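Local structure of coronin (Toxoplasma gondii, 4OZU) at residues Pro10-Leu15 with Phe349-Lys354; Ser143-Ser148 with Met374-Trp379; Asp200-Gln205 with Glu378-Glu383; Val325-Ala330 with Asp357-Asp362. The protein probably binds actin filaments and contributes to parasite invasion and egress, the part here being its WD40 beta-propeller domain. All blocks are in the same frame, centred on the assembly; numbering follows the deposited sequence. Where two conformers were deposited one is given.

Interaction 1: Pro10-Leu15 with Phe349-Lys354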
# COMPACT_ATOMS: atom_id res chain seq x y z
N PRO A 10 5.05 -10.90 -17.77
CA PRO A 10 4.96 -10.31 -19.11
C PRO A 10 5.69 -8.99 -19.26
O PRO A 10 5.76 -8.21 -18.30
CB PRO A 10 3.45 -10.10 -19.30
CG PRO A 10 2.95 -9.87 -17.93
CD PRO A 10 3.80 -10.72 -17.01
N LEU A 11 6.22 -8.74 -20.45
CA LEU A 11 6.71 -7.42 -20.80
C LEU A 11 5.49 -6.59 -21.16
O LEU A 11 4.68 -7.01 -21.99
CB LEU A 11 7.68 -7.48 -21.98
CG LEU A 11 8.13 -6.12 -22.52
CD1 LEU A 11 9.02 -5.41 -21.52
CD2 LEU A 11 8.82 -6.28 -23.86
N ILE A 12 5.36 -5.42 -20.54
CA ILE A 12 4.21 -4.57 -20.77
C ILE A 12 4.65 -3.21 -21.30
O ILE A 12 5.10 -2.36 -20.54
CB ILE A 12 3.37 -4.39 -19.49
CG1 ILE A 12 2.89 -5.75 -19.00
CG2 ILE A 12 2.18 -3.47 -19.76
CD1 ILE A 12 2.23 -5.73 -17.64
N LYS A 13 4.52 -3.03 -22.61
CA LYS A 13 4.89 -1.78 -23.26
C LYS A 13 3.70 -0.84 -23.36
O LYS A 13 3.86 0.37 -23.53
CB LYS A 13 5.45 -2.05 -24.65
CG LYS A 13 6.88 -2.56 -24.66
CD LYS A 13 7.38 -2.71 -26.09
CE LYS A 13 8.88 -2.92 -26.14
NZ LYS A 13 9.38 -2.97 -27.54
N ASN A 14 2.50 -1.41 -23.26
CA ASN A 14 1.26 -0.66 -23.43
C ASN A 14 0.31 -0.95 -22.29
O ASN A 14 0.02 -2.10 -21.99
CB ASN A 14 0.59 -1.02 -24.76
CG ASN A 14 1.53 -0.89 -25.94
OD1 ASN A 14 1.97 -1.89 -26.51
ND2 ASN A 14 1.85 0.34 -26.31
N LEU A 15 -0.16 0.11 -21.65
CA LEU A 15 -1.11 -0.01 -20.56
C LEU A 15 -1.85 1.30 -20.46
O LEU A 15 -1.24 2.34 -20.24
CB LEU A 15 -0.39 -0.32 -19.24
CG LEU A 15 -1.27 -0.71 -18.07
CD1 LEU A 15 -1.80 -2.12 -18.25
CD2 LEU A 15 -0.50 -0.59 -16.76
N PHE A 349 -6.40 -0.17 -15.17
CA PHE A 349 -5.20 -0.17 -16.00
C PHE A 349 -5.20 -1.46 -16.81
O PHE A 349 -5.10 -2.56 -16.26
CB PHE A 349 -3.95 -0.01 -15.14
CG PHE A 349 -3.99 1.24 -14.30
CD1 PHE A 349 -3.57 2.45 -14.83
CD2 PHE A 349 -4.50 1.21 -13.02
CE1 PHE A 349 -3.63 3.61 -14.08
CE2 PHE A 349 -4.56 2.36 -12.26
CZ PHE A 349 -4.13 3.56 -12.79
N ILE A 350 -5.33 -1.28 -18.12
CA ILE A 350 -5.66 -2.34 -19.05
C ILE A 350 -4.62 -2.47 -20.13
O ILE A 350 -4.19 -1.47 -20.71
CB ILE A 350 -7.05 -2.08 -19.69
CG1 ILE A 350 -8.14 -2.17 -18.63
CG2 ILE A 350 -7.34 -3.09 -20.79
CD1 ILE A 350 -9.41 -1.48 -19.00
N VAL A 351 -4.19 -3.69 -20.41
CA VAL A 351 -3.33 -3.95 -21.56
C VAL A 351 -4.19 -4.05 -22.81
O VAL A 351 -5.09 -4.89 -22.87
CB VAL A 351 -2.53 -5.26 -21.39
CG1 VAL A 351 -1.66 -5.51 -22.61
CG2 VAL A 351 -1.70 -5.20 -20.12
N PRO A 352 -3.93 -3.20 -23.81
CA PRO A 352 -4.75 -3.28 -25.03
C PRO A 352 -4.44 -4.54 -25.82
O PRO A 352 -3.27 -4.81 -26.11
CB PRO A 352 -4.35 -2.02 -25.81
CG PRO A 352 -2.98 -1.71 -25.35
CD PRO A 352 -2.91 -2.14 -23.91
N ARG A 353 -5.48 -5.28 -26.15
CA ARG A 353 -5.34 -6.50 -26.93
C ARG A 353 -6.44 -6.55 -27.97
O ARG A 353 -7.53 -6.02 -27.76
CB ARG A 353 -5.39 -7.73 -26.02
CG ARG A 353 -4.15 -7.91 -25.15
CD ARG A 353 -2.96 -8.38 -25.98
NE ARG A 353 -1.71 -8.40 -25.21
CZ ARG A 353 -1.31 -9.40 -24.42
NH1 ARG A 353 -2.06 -10.48 -24.26
NH2 ARG A 353 -0.15 -9.30 -23.78
N LYS A 354 -6.13 -7.16 -29.11
CA LYS A 354 -7.08 -7.25 -30.22
C LYS A 354 -8.40 -7.86 -29.76
O LYS A 354 -9.46 -7.24 -29.89
CB LYS A 354 -6.48 -8.08 -31.36
CG LYS A 354 -7.38 -8.23 -32.57
CD LYS A 354 -6.74 -9.13 -33.61
CE LYS A 354 -7.69 -9.43 -34.75
NZ LYS A 354 -7.13 -10.45 -35.69
O HOH W 1 1.78 -6.67 -23.08

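Interaction 2: Ser143-Ser148 with Met374-Trp379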
# COMPACT_ATOMS: atom_id res chain seq x y z
N SER A 143 1.43 -14.57 8.97
CA SER A 143 0.22 -14.27 9.71
C SER A 143 0.56 -13.58 11.02
O SER A 143 1.52 -13.96 11.70
CB SER A 143 -0.57 -15.55 9.97
OG SER A 143 0.30 -16.66 10.16
N GLY A 144 -0.22 -12.56 11.37
CA GLY A 144 -0.16 -11.99 12.70
C GLY A 144 0.95 -10.99 12.95
O GLY A 144 1.04 -10.46 14.05
N ILE A 145 1.79 -10.74 11.95
CA ILE A 145 2.91 -9.82 12.11
C ILE A 145 2.60 -8.48 11.43
O ILE A 145 2.25 -8.43 10.26
CB ILE A 145 4.22 -10.40 11.54
CG1 ILE A 145 4.58 -11.72 12.22
CG2 ILE A 145 5.37 -9.40 11.67
CD1 ILE A 145 4.74 -11.63 13.74
N LEU A 146 2.75 -7.40 12.19
CA LEU A 146 2.46 -6.06 11.70
C LEU A 146 3.54 -5.08 12.14
O LEU A 146 4.09 -5.22 13.23
CB LEU A 146 1.08 -5.62 12.23
CG LEU A 146 0.62 -4.19 11.98
CD1 LEU A 146 -0.87 -4.17 11.66
CD2 LEU A 146 0.91 -3.31 13.18
N ALA A 147 3.84 -4.11 11.28
CA ALA A 147 4.75 -3.02 11.64
C ALA A 147 4.01 -1.69 11.70
O ALA A 147 3.20 -1.39 10.83
CB ALA A 147 5.90 -2.93 10.65
N SER A 148 4.30 -0.89 12.73
CA SER A 148 3.68 0.43 12.84
C SER A 148 4.75 1.49 13.01
O SER A 148 5.67 1.34 13.81
CB SER A 148 2.69 0.48 14.00
OG SER A 148 3.35 0.74 15.23
N MET A 374 4.13 -18.66 6.07
CA MET A 374 4.71 -18.99 7.37
C MET A 374 3.78 -18.60 8.51
O MET A 374 3.11 -17.57 8.45
CB MET A 374 6.05 -18.28 7.56
CG MET A 374 7.12 -18.71 6.60
SD MET A 374 8.61 -17.72 6.82
CE MET A 374 8.16 -16.25 5.92
N THR A 375 3.74 -19.43 9.55
CA THR A 375 3.19 -19.02 10.83
C THR A 375 4.20 -18.10 11.52
O THR A 375 5.38 -18.10 11.17
CB THR A 375 2.91 -20.22 11.74
OG1 THR A 375 4.15 -20.85 12.09
CG2 THR A 375 2.00 -21.23 11.04
N ALA A 376 3.74 -17.33 12.50
CA ALA A 376 4.64 -16.45 13.24
C ALA A 376 5.75 -17.28 13.88
O ALA A 376 6.92 -16.89 13.88
CB ALA A 376 3.89 -15.67 14.29
N GLU A 377 5.38 -18.44 14.41
CA GLU A 377 6.34 -19.29 15.11
C GLU A 377 7.42 -19.78 14.15
O GLU A 377 8.60 -19.80 14.51
CB GLU A 377 5.61 -20.48 15.75
CG GLU A 377 4.71 -20.12 16.93
CD GLU A 377 3.58 -19.17 16.56
OE1 GLU A 377 2.95 -19.36 15.49
OE2 GLU A 377 3.32 -18.22 17.34
N GLU A 378 7.04 -20.14 12.93
CA GLU A 378 8.00 -20.57 11.91
C GLU A 378 8.94 -19.42 11.54
O GLU A 378 10.14 -19.61 11.40
CB GLU A 378 7.28 -21.07 10.66
CG GLU A 378 6.65 -22.46 10.81
CD GLU A 378 5.71 -22.80 9.66
OE1 GLU A 378 5.40 -21.91 8.87
OE2 GLU A 378 5.27 -23.97 9.55
N TRP A 379 8.37 -18.23 11.40
CA TRP A 379 9.14 -17.05 11.03
C TRP A 379 10.17 -16.71 12.11
O TRP A 379 11.31 -16.38 11.80
CB TRP A 379 8.18 -15.89 10.80
CG TRP A 379 8.76 -14.65 10.24
CD1 TRP A 379 9.30 -14.48 8.99
CD2 TRP A 379 8.80 -13.36 10.87
NE1 TRP A 379 9.69 -13.17 8.81
CE2 TRP A 379 9.39 -12.46 9.95
CE3 TRP A 379 8.41 -12.88 12.12
CZ2 TRP A 379 9.59 -11.12 10.25
CZ3 TRP A 379 8.61 -11.55 12.41
CH2 TRP A 379 9.20 -10.69 11.49
O HOH W 2 0.87 -17.16 13.02

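Interaction 3: Asp200-Gln205 with Glu378-Glu383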
# COMPACT_ATOMS: atom_id res chain seq x y z
N ASP A 200 15.76 -5.05 10.19
CA ASP A 200 15.54 -6.47 10.41
C ASP A 200 14.84 -6.65 11.76
O ASP A 200 15.48 -6.54 12.81
CB ASP A 200 16.86 -7.23 10.37
CG ASP A 200 16.69 -8.75 10.48
OD1 ASP A 200 15.74 -9.21 11.14
OD2 ASP A 200 17.53 -9.47 9.90
N PRO A 201 13.53 -6.93 11.75
CA PRO A 201 12.82 -7.00 13.04
C PRO A 201 13.20 -8.20 13.91
O PRO A 201 13.20 -8.08 15.13
CB PRO A 201 11.35 -7.09 12.63
CG PRO A 201 11.38 -7.63 11.23
CD PRO A 201 12.62 -7.08 10.61
N ARG A 202 13.51 -9.34 13.30
CA ARG A 202 13.87 -10.51 14.07
C ARG A 202 15.23 -10.34 14.75
O ARG A 202 15.52 -10.99 15.75
CB ARG A 202 13.85 -11.76 13.19
CG ARG A 202 12.43 -12.21 12.85
CD ARG A 202 12.39 -13.36 11.89
NE ARG A 202 12.94 -12.98 10.59
CZ ARG A 202 12.97 -13.80 9.55
NH1 ARG A 202 12.50 -15.03 9.64
NH2 ARG A 202 13.49 -13.38 8.41
N ALA A 203 16.06 -9.46 14.20
CA ALA A 203 17.35 -9.13 14.80
C ALA A 203 17.25 -7.84 15.61
O ALA A 203 18.17 -7.48 16.36
CB ALA A 203 18.42 -8.99 13.73
N ALA A 204 16.12 -7.14 15.45
CA ALA A 204 15.86 -5.86 16.11
C ALA A 204 16.98 -4.86 15.83
O ALA A 204 17.46 -4.20 16.75
CB ALA A 204 15.69 -6.06 17.61
N GLN A 205 17.39 -4.75 14.57
CA GLN A 205 18.49 -3.86 14.23
C GLN A 205 18.33 -3.21 12.86
O GLN A 205 17.65 -3.73 11.97
CB GLN A 205 19.83 -4.62 14.31
CG GLN A 205 20.05 -5.65 13.22
CD GLN A 205 21.29 -6.50 13.47
OE1 GLN A 205 21.75 -6.63 14.60
NE2 GLN A 205 21.83 -7.09 12.41
N GLU A 378 7.04 -20.14 12.93
CA GLU A 378 8.00 -20.57 11.91
C GLU A 378 8.94 -19.42 11.54
O GLU A 378 10.14 -19.61 11.40
CB GLU A 378 7.28 -21.07 10.66
CG GLU A 378 6.65 -22.46 10.81
CD GLU A 378 5.71 -22.80 9.66
OE1 GLU A 378 5.40 -21.91 8.87
OE2 GLU A 378 5.27 -23.97 9.55
N TRP A 379 8.37 -18.23 11.40
CA TRP A 379 9.14 -17.05 11.03
C TRP A 379 10.17 -16.71 12.11
O TRP A 379 11.31 -16.38 11.80
CB TRP A 379 8.18 -15.89 10.80
CG TRP A 379 8.76 -14.65 10.24
CD1 TRP A 379 9.30 -14.48 8.99
CD2 TRP A 379 8.80 -13.36 10.87
NE1 TRP A 379 9.69 -13.17 8.81
CE2 TRP A 379 9.39 -12.46 9.95
CE3 TRP A 379 8.41 -12.88 12.12
CZ2 TRP A 379 9.59 -11.12 10.25
CZ3 TRP A 379 8.61 -11.55 12.41
CH2 TRP A 379 9.20 -10.69 11.49
N PHE A 380 9.77 -16.81 13.38
CA PHE A 380 10.69 -16.49 14.47
C PHE A 380 11.81 -17.53 14.59
O PHE A 380 12.84 -17.27 15.20
CB PHE A 380 9.93 -16.37 15.79
CG PHE A 380 9.20 -15.08 15.94
CD1 PHE A 380 9.88 -13.87 15.89
CD2 PHE A 380 7.83 -15.06 16.13
CE1 PHE A 380 9.21 -12.67 16.02
CE2 PHE A 380 7.15 -13.85 16.26
CZ PHE A 380 7.84 -12.67 16.21
N LYS A 381 11.60 -18.70 14.01
CA LYS A 381 12.64 -19.72 13.98
C LYS A 381 13.67 -19.42 12.88
O LYS A 381 14.67 -20.11 12.76
CB LYS A 381 12.03 -21.11 13.79
CG LYS A 381 11.38 -21.68 15.05
CD LYS A 381 10.75 -23.05 14.83
CE LYS A 381 10.31 -23.68 16.15
NZ LYS A 381 9.34 -22.84 16.90
N GLY A 382 13.41 -18.37 12.10
CA GLY A 382 14.34 -17.92 11.08
C GLY A 382 14.01 -18.37 9.66
O GLY A 382 14.83 -18.23 8.75
N GLU A 383 12.81 -18.91 9.47
CA GLU A 383 12.40 -19.37 8.16
C GLU A 383 12.12 -18.20 7.24
O GLU A 383 11.69 -17.13 7.69
CB GLU A 383 11.16 -20.26 8.25
CG GLU A 383 11.40 -21.58 8.97
CD GLU A 383 10.15 -22.43 9.08
OE1 GLU A 383 9.40 -22.52 8.08
OE2 GLU A 383 9.90 -22.99 10.16

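Interaction 4: Val325-Ala330 with Asp357-Asp362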
# COMPACT_ATOMS: atom_id res chain seq x y z
N VAL A 325 -8.77 -8.28 -9.64
CA VAL A 325 -8.88 -7.65 -10.96
C VAL A 325 -9.76 -8.47 -11.91
O VAL A 325 -9.94 -9.67 -11.73
CB VAL A 325 -7.50 -7.41 -11.63
CG1 VAL A 325 -6.59 -6.58 -10.72
CG2 VAL A 325 -6.84 -8.72 -12.04
N ASP A 326 -10.28 -7.78 -12.91
CA ASP A 326 -11.17 -8.37 -13.90
C ASP A 326 -10.34 -8.93 -15.06
O ASP A 326 -9.94 -8.20 -15.96
CB ASP A 326 -12.18 -7.33 -14.39
CG ASP A 326 -13.29 -7.93 -15.22
OD1 ASP A 326 -13.10 -9.02 -15.79
OD2 ASP A 326 -14.36 -7.29 -15.32
N GLN A 327 -10.09 -10.23 -15.02
CA GLN A 327 -9.17 -10.86 -15.96
C GLN A 327 -9.70 -10.85 -17.38
O GLN A 327 -8.92 -10.75 -18.33
CB GLN A 327 -8.89 -12.29 -15.52
CG GLN A 327 -8.00 -12.38 -14.28
CD GLN A 327 -7.61 -13.81 -13.94
OE1 GLN A 327 -8.47 -14.68 -13.82
NE2 GLN A 327 -6.31 -14.05 -13.82
N MET A 328 -11.01 -10.93 -17.54
CA MET A 328 -11.59 -10.96 -18.88
C MET A 328 -11.50 -9.61 -19.58
O MET A 328 -11.71 -9.52 -20.79
CB MET A 328 -13.05 -11.43 -18.81
CG MET A 328 -13.18 -12.91 -18.48
SD MET A 328 -12.23 -13.97 -19.59
CE MET A 328 -12.97 -13.59 -21.17
N ARG A 329 -11.16 -8.56 -18.83
CA ARG A 329 -11.00 -7.23 -19.40
C ARG A 329 -9.53 -6.87 -19.60
O ARG A 329 -9.20 -5.75 -19.99
CB ARG A 329 -11.67 -6.19 -18.51
CG ARG A 329 -13.19 -6.29 -18.51
CD ARG A 329 -13.83 -5.01 -18.02
NE ARG A 329 -13.44 -4.70 -16.65
CZ ARG A 329 -12.95 -3.54 -16.23
NH1 ARG A 329 -12.76 -2.52 -17.06
NH2 ARG A 329 -12.63 -3.39 -14.95
N ALA A 330 -8.65 -7.83 -19.31
CA ALA A 330 -7.20 -7.60 -19.35
C ALA A 330 -6.83 -6.48 -18.40
O ALA A 330 -5.88 -5.73 -18.62
CB ALA A 330 -6.73 -7.28 -20.77
N ASP A 357 -12.29 -9.78 -25.53
CA ASP A 357 -13.26 -10.65 -24.87
C ASP A 357 -12.80 -12.11 -24.82
O ASP A 357 -13.61 -13.03 -24.90
CB ASP A 357 -14.62 -10.54 -25.58
CG ASP A 357 -14.52 -10.83 -27.07
OD1 ASP A 357 -13.39 -10.98 -27.58
OD2 ASP A 357 -15.58 -10.90 -27.73
N VAL A 358 -11.49 -12.31 -24.68
CA VAL A 358 -10.95 -13.64 -24.37
C VAL A 358 -9.78 -13.50 -23.40
O VAL A 358 -9.06 -12.50 -23.40
CB VAL A 358 -10.50 -14.40 -25.65
CG1 VAL A 358 -11.20 -13.87 -26.90
CG2 VAL A 358 -8.98 -14.37 -25.84
N PHE A 359 -9.61 -14.52 -22.57
CA PHE A 359 -8.63 -14.49 -21.49
C PHE A 359 -7.21 -14.40 -22.03
O PHE A 359 -6.75 -15.27 -22.77
CB PHE A 359 -8.79 -15.73 -20.62
CG PHE A 359 -7.82 -15.79 -19.47
CD1 PHE A 359 -7.65 -14.70 -18.64
CD2 PHE A 359 -7.10 -16.94 -19.21
CE1 PHE A 359 -6.77 -14.74 -17.58
CE2 PHE A 359 -6.21 -17.00 -18.15
CZ PHE A 359 -6.05 -15.90 -17.33
N GLN A 360 -6.53 -13.32 -21.67
CA GLN A 360 -5.13 -13.13 -22.03
C GLN A 360 -4.26 -13.76 -20.95
O GLN A 360 -3.83 -13.10 -20.01
CB GLN A 360 -4.80 -11.64 -22.17
CG GLN A 360 -5.71 -10.91 -23.15
CD GLN A 360 -5.54 -11.40 -24.58
OE1 GLN A 360 -4.43 -11.61 -25.05
NE2 GLN A 360 -6.66 -11.60 -25.27
N ALA A 361 -4.01 -15.06 -21.11
CA ALA A 361 -3.32 -15.84 -20.08
C ALA A 361 -1.94 -15.28 -19.76
O ALA A 361 -1.50 -15.35 -18.62
CB ALA A 361 -3.20 -17.29 -20.52
N ASP A 362 -1.27 -14.73 -20.76
CA ASP A 362 0.12 -14.32 -20.59
C ASP A 362 0.26 -13.12 -19.66
O ASP A 362 1.37 -12.78 -19.26
CB ASP A 362 0.74 -13.99 -21.95
CG ASP A 362 0.10 -12.78 -22.61
OD1 ASP A 362 -1.14 -12.73 -22.68
OD2 ASP A 362 0.85 -11.88 -23.04
O HOH W 3 -7.65 -11.15 -20.45
O HOH W 4 -9.46 -9.99 -22.44

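Interaction 1: Pro10-Leu15 with Phe349-Lys354
L15 carries this contact, and its side chain can be followed outward across the end of strand 343-350. CG stands anti to the backbone N (chi1 -169°), which turns the isobutyl group over the backbone of F349 and I350. There L15 CG lies 4.0 Å from F349 CB, and the two branches then part. CD2 stays beside F349, 3.9 Å from its CB, whereas CD1 settles on the peptide that links I350 to V351. The approach of L15 CD1 to I350 C, at 3.4 Å, is close for a methyl on a carbonyl carbon; L15 CD1 also meets V351 CG2 at 3.6 Å. Here the N-terminal strand 16-25, which L15 leads into, is added antiparallel to 343-350 in one sheet, the ring closure known from WD40 propellers. The main chains already draw together at L15, whose CA points a hydrogen at I350 O (CA to O 3.4 Å). N14 packs farther out, its CB 3.7 Å from P352 CG. At the other end a water donates to L11 O (3.1 Å) and accepts a weak bond from R353 NH2, whose guanidinium also forms a salt bridge with D362.

Interaction 2: Ser143-Ser148 with Met374-Trp379
I145 and W379 make the close-packed half of this contact, S143 and a water the looser one. With chi1 of I145 at -59°, CG1 stands anti to the carbonyl carbon and CG2 anti to the backbone N, so both branches reach the six-membered ring of W379. I145 CG2 sits 4.0 Å from W379 CZ3, approaching obliquely, and CG1 is equally near CE3; CD1 bends on towards the methyl of A376, 4.2 Å from its CB. F166 of strand 164-170, an edge strand of the same blade, touches both I145 and W379, adding to the apolar patch. The indole belongs to helix 376-380, a single short helix laid against the strand 145-150 of one propeller blade. Its first turn is closed by a capping box: E378 N donates to T375 OG1 at 3.1 Å, and T375 N returns a bond to E378 OE1, met from above the carboxylate plane. Towards the helix start the packing gives way to thin polar links. S143 N donates to M374 O only weakly, at 3.5 Å; in the conformer given, the S143 hydroxyl stands between N and the carbonyl carbon (chi1 34°). A water links the two segments, 3.0 Å from S143 OG and accepting from A376 N at 2.9 Å.

Interaction 3: Asp200-Gln205 with Glu378-Glu383
The guanidinium of R202 lies flat on the indole of W379, the planes 8° and the centres 3.8 Å apart. W379 NE1 sits beneath the middle of the guanidinium face, while the aliphatic part of the arginine continues over the same side of the indole: R202 CD hangs 3.7 Å from the centroid of the six-membered ring in a CH-pi contact. R202 CZ lies over the five-membered ring, 27° off its normal, a cation-pi geometry. At the edge of the indole P201 CG closes in on W379 CH2 at 3.8 Å. W379 CE3 lies over one face of the F380 ring, toward its rim. Two carbonyls lie at the guanidinium edge. R202 NH1 donates to W379 O at 2.8 Å, nearly straight and on a lone pair in the carbonyl plane, and to E383 O at 3.0 Å, reached from above that carbonyl's plane. W379 O also accepts from G382 N within the Schellman motif at the C-terminal end of helix 376-380. R202 thus meets a carbonyl-rich helix end, which would be expected to favour a cation. The arginine comes from the turn between strands 195-200 and 205-211, the outer hairpin of a propeller blade, shaped by an Asx motif at D200 and a G1 beta bulge. A bend at chi3 (-64°) brings the guanidinium over the indole. Beyond the helix, R202 NH2 bonds to N384.

Interaction 4: Val325-Ala330 with Asp357-Asp362
F359 and Q327 run alongside one another, pointing the same way, whereas M328 crosses F359 at about a right angle. The phenyl owes its place to chi1 of -180°, which sets CG anti to the backbone N and beside the carbonyl carbon. Q327 presents its flank to one corner of the ring: F359 CE1 lies 3.8 Å from Q327 CB and as far from CD, with the amide plane inclined 56° to the ring. Because the glutamine chain is extended beyond CG, it follows the phenyl to its tip, where Q327 NE2 donates to V392 O near the chain end. M328 behaves differently. Folded at chi2 and chi3, both near -60°, it curls so that SD lies 4.0 Å from F359 CB and the CE methyl rests on the backbone, 3.8 Å from V358 CA. These contacts are apolar or van der Waals; the polar link between the two loops is made by water. One water donates to Q327 O at 2.5 Å and accepts from Q360 N at 2.7 Å. A second donates to both M328 O and V358 O, at 2.8 and 2.7 Å. Q360 NE2 also turns back on V358 O, while Q360 OE1 is taken by R353. On the far side of the short 3-10 segment 327-329, R329 NE makes a salt bridge with D326. The contact sits at the propeller rim, joining the loop before strand 331-339 to the loop after 343-350, beside the C-terminal P394, and A330 bonds through its backbone to V351, just outside those paired strands.

Overall arrangement
The four contacts fall into two groups on the propeller, interactions 1 and 4 in one and interactions 2 and 3 in the other, with centres 33 to 39 Å apart between groups. Interactions 1 and 2 are largely buried, interactions 3 and 4 only partly. Interactions 2 and 3 share W379 of helix 376-380: one uses its ring for aliphatic packing, the other for a charged stack. Interactions 1 and 4 meet on the closing blade through R353, a salt bridge to D362 and a probable hydrogen bond to Q360. Chemistry follows place: apolar packing in 1, aliphatic packing with a weak polar fringe in 2, cation and carbonyls at the helix end in 3, bridging waters in 4.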